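Local coordinates for ER-derived vesicles protein ERV41 (Saccharomyces cerevisiae, PDB 3ZLC) that travels in COPII-coated vesicles and is needed for efficient transport of a subset of secretory proteins to the Golgi, here seen as its lumenal domain, at residues Leu152-Phe163 and Leu186-Val195. Residues are numbered along the deposited sequence; the frame is centred on the assembly and turned at random.
Sequences LKFNHVINEFSF and LTTYVYYTSV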
loop_
_atom_site.group_PDB
_atom_site.type_symbol
_atom_site.label_atom_id
_atom_site.label_comp_id
_atom_site.label_asym_id
_atom_site.label_seq_id
_atom_site.Cartn_x
_atom_site.Cartn_y
_atom_site.Cartn_z
ATOM N N LEU A 152 -16.771 5.357 -6.633
ATOM C CA LEU A 152 -15.377 4.915 -6.673
ATOM C C LEU A 152 -14.414 6.084 -6.680
ATOM O O LEU A 152 -14.475 6.939 -7.561
ATOM C CB LEU A 152 -15.103 4.095 -7.930
ATOM C CG LEU A 152 -15.727 2.722 -8.084
ATOM C CD1 LEU A 152 -14.986 1.984 -9.180
ATOM C CD2 LEU A 152 -15.630 1.981 -6.771
ATOM N N LYS A 153 -13.511 6.116 -5.707
ATOM C CA LYS A 153 -12.482 7.140 -5.676
ATOM C C LYS A 153 -11.235 6.508 -5.101
ATOM O O LYS A 153 -11.259 6.011 -3.971
ATOM C CB LYS A 153 -12.916 8.321 -4.807
ATOM C CG LYS A 153 -14.105 9.106 -5.340
ATOM C CD LYS A 153 -14.174 10.492 -4.717
ATOM C CE LYS A 153 -15.027 10.503 -3.471
ATOM N NZ LYS A 153 -16.457 10.240 -3.788
ATOM N N PHE A 154 -10.147 6.514 -5.868
ATOM C CA PHE A 154 -8.932 5.837 -5.416
ATOM C C PHE A 154 -7.865 6.753 -4.818
ATOM O O PHE A 154 -6.700 6.363 -4.685
ATOM C CB PHE A 154 -8.378 4.921 -6.519
ATOM C CG PHE A 154 -9.274 3.737 -6.802
ATOM C CD1 PHE A 154 -9.382 2.701 -5.881
ATOM C CD2 PHE A 154 -10.028 3.674 -7.971
ATOM C CE1 PHE A 154 -10.224 1.604 -6.129
ATOM C CE2 PHE A 154 -10.868 2.586 -8.229
ATOM C CZ PHE A 154 -10.967 1.551 -7.306
ATOM N N ASN A 155 -8.270 7.959 -4.425
ATOM C CA ASN A 155 -7.458 8.748 -3.500
ATOM C C ASN A 155 -7.115 7.845 -2.321
ATOM O O ASN A 155 -7.932 7.037 -1.888
ATOM C CB ASN A 155 -8.234 9.977 -3.004
ATOM C CG ASN A 155 -8.769 10.820 -4.140
ATOM O OD1 ASN A 155 -8.041 11.150 -5.072
ATOM N ND2 ASN A 155 -10.052 11.155 -4.079
ATOM N N HIS A 156 -5.896 7.939 -1.806
ATOM C CA HIS A 156 -5.538 7.019 -0.738
ATOM C C HIS A 156 -4.430 7.578 0.128
ATOM O O HIS A 156 -3.703 8.492 -0.282
ATOM C CB HIS A 156 -5.132 5.652 -1.313
ATOM C CG HIS A 156 -3.949 5.710 -2.228
ATOM N ND1 HIS A 156 -4.055 6.073 -3.552
ATOM C CD2 HIS A 156 -2.631 5.453 -2.013
ATOM C CE1 HIS A 156 -2.858 6.039 -4.118
ATOM N NE2 HIS A 156 -1.979 5.664 -3.207
ATOM N N VAL A 157 -4.342 7.046 1.342
ATOM C CA VAL A 157 -3.274 7.392 2.270
ATOM C C VAL A 157 -2.604 6.097 2.633
ATOM O O VAL A 157 -3.277 5.148 3.032
ATOM C CB VAL A 157 -3.834 7.978 3.577
ATOM C CG1 VAL A 157 -2.709 8.123 4.619
ATOM C CG2 VAL A 157 -4.490 9.330 3.302
ATOM N N ILE A 158 -1.287 6.033 2.494
ATOM C CA ILE A 158 -0.589 4.829 2.920
ATOM C C ILE A 158 0.070 5.151 4.249
ATOM O O ILE A 158 1.047 5.907 4.287
ATOM C CB ILE A 158 0.500 4.404 1.886
ATOM C CG1 ILE A 158 -0.164 4.031 0.550
ATOM C CG2 ILE A 158 1.299 3.204 2.416
ATOM C CD1 ILE A 158 0.804 4.002 -0.660
ATOM N N ASN A 159 -0.456 4.601 5.340
ATOM C CA ASN A 159 0.171 4.829 6.638
ATOM C C ASN A 159 1.348 3.883 6.804
ATOM O O ASN A 159 2.404 4.279 7.314
ATOM C CB ASN A 159 -0.835 4.652 7.781
ATOM C CG ASN A 159 -1.999 5.589 7.656
ATOM O OD1 ASN A 159 -1.806 6.807 7.593
ATOM N ND2 ASN A 159 -3.224 5.034 7.567
ATOM N N GLU A 160 1.166 2.647 6.349
ATOM C CA GLU A 160 2.252 1.660 6.326
ATOM C C GLU A 160 2.170 0.775 5.098
ATOM O O GLU A 160 1.077 0.382 4.677
ATOM C CB GLU A 160 2.213 0.750 7.572
ATOM C CG GLU A 160 3.415 -0.237 7.582
ATOM C CD GLU A 160 3.381 -1.236 8.731
ATOM O OE1 GLU A 160 2.393 -1.235 9.500
ATOM O OE2 GLU A 160 4.345 -2.034 8.851
ATOM N N PHE A 161 3.335 0.460 4.532
ATOM C CA PHE A 161 3.457 -0.603 3.545
ATOM C C PHE A 161 4.880 -1.146 3.667
ATOM O O PHE A 161 5.837 -0.462 3.310
ATOM C CB PHE A 161 3.207 -0.096 2.125
ATOM C CG PHE A 161 3.091 -1.201 1.129
ATOM C CD1 PHE A 161 1.941 -1.979 1.085
ATOM C CD2 PHE A 161 4.139 -1.495 0.260
ATOM C CE1 PHE A 161 1.820 -3.024 0.179
ATOM C CE2 PHE A 161 4.027 -2.535 -0.644
ATOM C CZ PHE A 161 2.870 -3.305 -0.682
ATOM N N SER A 162 5.020 -2.348 4.216
ATOM C CA SER A 162 6.345 -2.883 4.540
ATOM C C SER A 162 6.351 -4.382 4.291
ATOM O O SER A 162 5.280 -5.002 4.118
ATOM C CB SER A 162 6.708 -2.587 6.003
ATOM O OG SER A 162 5.812 -3.249 6.881
ATOM N N PHE A 163 7.555 -4.952 4.269
ATOM C CA PHE A 163 7.769 -6.382 4.020
ATOM C C PHE A 163 8.532 -6.952 5.185
ATOM O O PHE A 163 9.619 -6.444 5.537
ATOM C CB PHE A 163 8.628 -6.577 2.766
ATOM C CG PHE A 163 7.969 -6.096 1.507
ATOM C CD1 PHE A 163 8.054 -4.766 1.129
ATOM C CD2 PHE A 163 7.227 -6.971 0.721
ATOM C CE1 PHE A 163 7.432 -4.307 -0.033
ATOM C CE2 PHE A 163 6.596 -6.524 -0.454
ATOM C CZ PHE A 163 6.702 -5.190 -0.823
ATOM N N LEU A 186 -10.960 8.251 -10.555
ATOM C CA LEU A 186 -10.757 6.897 -11.081
ATOM C C LEU A 186 -9.335 6.657 -11.587
ATOM O O LEU A 186 -9.084 5.776 -12.422
ATOM C CB LEU A 186 -11.763 6.612 -12.181
ATOM C CG LEU A 186 -13.200 6.618 -11.653
ATOM C CD1 LEU A 186 -14.223 6.555 -12.782
ATOM C CD2 LEU A 186 -13.341 5.435 -10.735
ATOM N N THR A 187 -8.404 7.452 -11.080
ATOM C CA THR A 187 -6.997 7.268 -11.398
ATOM C C THR A 187 -6.506 5.920 -10.875
ATOM O O THR A 187 -6.872 5.491 -9.779
ATOM C CB THR A 187 -6.172 8.426 -10.831
ATOM O OG1 THR A 187 -6.534 9.615 -11.543
ATOM C CG2 THR A 187 -4.661 8.174 -10.987
ATOM N N THR A 188 -5.696 5.247 -11.688
ATOM C CA THR A 188 -5.040 4.008 -11.290
ATOM C C THR A 188 -3.622 4.327 -10.830
ATOM O O THR A 188 -2.856 4.975 -11.554
ATOM C CB THR A 188 -4.964 3.048 -12.478
ATOM O OG1 THR A 188 -6.270 2.513 -12.727
ATOM C CG2 THR A 188 -3.986 1.908 -12.190
ATOM N N TYR A 189 -3.276 3.871 -9.632
ATOM C CA TYR A 189 -1.953 4.089 -9.088
ATOM C C TYR A 189 -1.203 2.763 -9.020
ATOM O O TYR A 189 -1.729 1.764 -8.509
ATOM C CB TYR A 189 -2.069 4.695 -7.679
ATOM C CG TYR A 189 -2.827 6.016 -7.632
ATOM C CD1 TYR A 189 -4.206 6.047 -7.470
ATOM C CD2 TYR A 189 -2.148 7.232 -7.733
ATOM C CE1 TYR A 189 -4.893 7.254 -7.416
ATOM C CE2 TYR A 189 -2.822 8.438 -7.679
ATOM C CZ TYR A 189 -4.195 8.439 -7.518
ATOM O OH TYR A 189 -4.872 9.640 -7.473
ATOM N N VAL A 190 0.027 2.749 -9.529
ATOM C CA VAL A 190 0.832 1.526 -9.511
ATOM C C VAL A 190 2.166 1.827 -8.855
ATOM O O VAL A 190 2.864 2.761 -9.266
ATOM C CB VAL A 190 1.077 0.980 -10.930
ATOM C CG1 VAL A 190 1.788 -0.384 -10.861
ATOM C CG2 VAL A 190 -0.251 0.830 -11.678
ATOM N N TYR A 191 2.505 1.059 -7.826
ATOM C CA TYR A 191 3.809 1.186 -7.204
ATOM C C TYR A 191 4.649 -0.055 -7.504
ATOM O O TYR A 191 4.208 -1.195 -7.259
ATOM C CB TYR A 191 3.653 1.340 -5.700
ATOM C CG TYR A 191 2.822 2.528 -5.244
ATOM C CD1 TYR A 191 3.397 3.790 -5.092
ATOM C CD2 TYR A 191 1.478 2.382 -4.928
ATOM C CE1 TYR A 191 2.647 4.886 -4.646
ATOM C CE2 TYR A 191 0.717 3.467 -4.480
ATOM C CZ TYR A 191 1.318 4.715 -4.333
ATOM O OH TYR A 191 0.572 5.794 -3.893
ATOM N N TYR A 192 5.850 0.163 -8.033
ATOM C CA TYR A 192 6.795 -0.930 -8.274
ATOM C C TYR A 192 7.862 -0.942 -7.204
ATOM O O TYR A 192 8.765 -0.097 -7.205
ATOM C CB TYR A 192 7.468 -0.762 -9.632
ATOM C CG TYR A 192 6.528 -0.974 -10.790
ATOM C CD1 TYR A 192 5.779 0.079 -11.302
ATOM C CD2 TYR A 192 6.387 -2.232 -11.375
ATOM C CE1 TYR A 192 4.907 -0.114 -12.370
ATOM C CE2 TYR A 192 5.523 -2.432 -12.446
ATOM C CZ TYR A 192 4.788 -1.369 -12.930
ATOM O OH TYR A 192 3.924 -1.563 -13.980
ATOM N N THR A 193 7.778 -1.916 -6.306
ATOM C CA THR A 193 8.672 -1.948 -5.148
ATOM C C THR A 193 9.701 -3.050 -5.321
ATOM O O THR A 193 9.357 -4.170 -5.722
ATOM C CB THR A 193 7.901 -2.192 -3.833
ATOM O OG1 THR A 193 7.257 -3.481 -3.870
ATOM C CG2 THR A 193 6.877 -1.076 -3.603
ATOM N N SER A 194 10.963 -2.739 -5.040
ATOM C CA SER A 194 12.028 -3.733 -5.185
ATOM C C SER A 194 12.601 -3.954 -3.794
ATOM O O SER A 194 13.136 -3.022 -3.168
ATOM C CB SER A 194 13.111 -3.235 -6.140
ATOM O OG SER A 194 14.115 -4.231 -6.352
ATOM N N VAL A 195 12.493 -5.190 -3.316
ATOM C CA VAL A 195 12.679 -5.507 -1.907
ATOM C C VAL A 195 14.041 -6.162 -1.677
ATOM O O VAL A 195 14.413 -7.114 -2.374
ATOM C CB VAL A 195 11.529 -6.441 -1.425
ATOM C CG1 VAL A 195 11.624 -6.714 0.079
ATOM C CG2 VAL A 195 10.169 -5.806 -1.743
HETATM O O HOH W 1 -7.429 9.643 -7.263
#
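His156 NE2 and Tyr191 OH lie 2.6 Å apart, a hydrogen bond in which either may be the donor; the phenol oxygen sits in the imidazole plane, and the two rings meet rim to rim with planes at 87°. The other ring nitrogen, ND1, donates to Phe154 O at 2.9 Å, only 8° out of the ring plane, so both nitrogens are used and the ring's rotation is fixed. CG of His156 lies between backbone N and carbonyl carbon (chi1 61°), which aims the CE1 edge at the face of Tyr189, an edge-to-face pair with His156 CE1 3.5 Å from Tyr189 CG. Thr187 CG2 lies over the opposite face, toward its rim. A water accepts from Tyr189 OH and donates to Asn155 OD1, which also takes the N-H of Asn181. Tyr191 OH also bonds Gln179. Farther along, Val195 CG2 stands 3.5 Å from the centroid of the Phe163 ring, a CH-pi contact over its centre. A leucine in place of His156 would probably leave Phe154 O and Tyr191 OH each without one partner. No backbone hydrogen bond crosses between the two sheets; within mainly apolar and aromatic packing, directional bonds at both His156 nitrogens probably favour one strand placement.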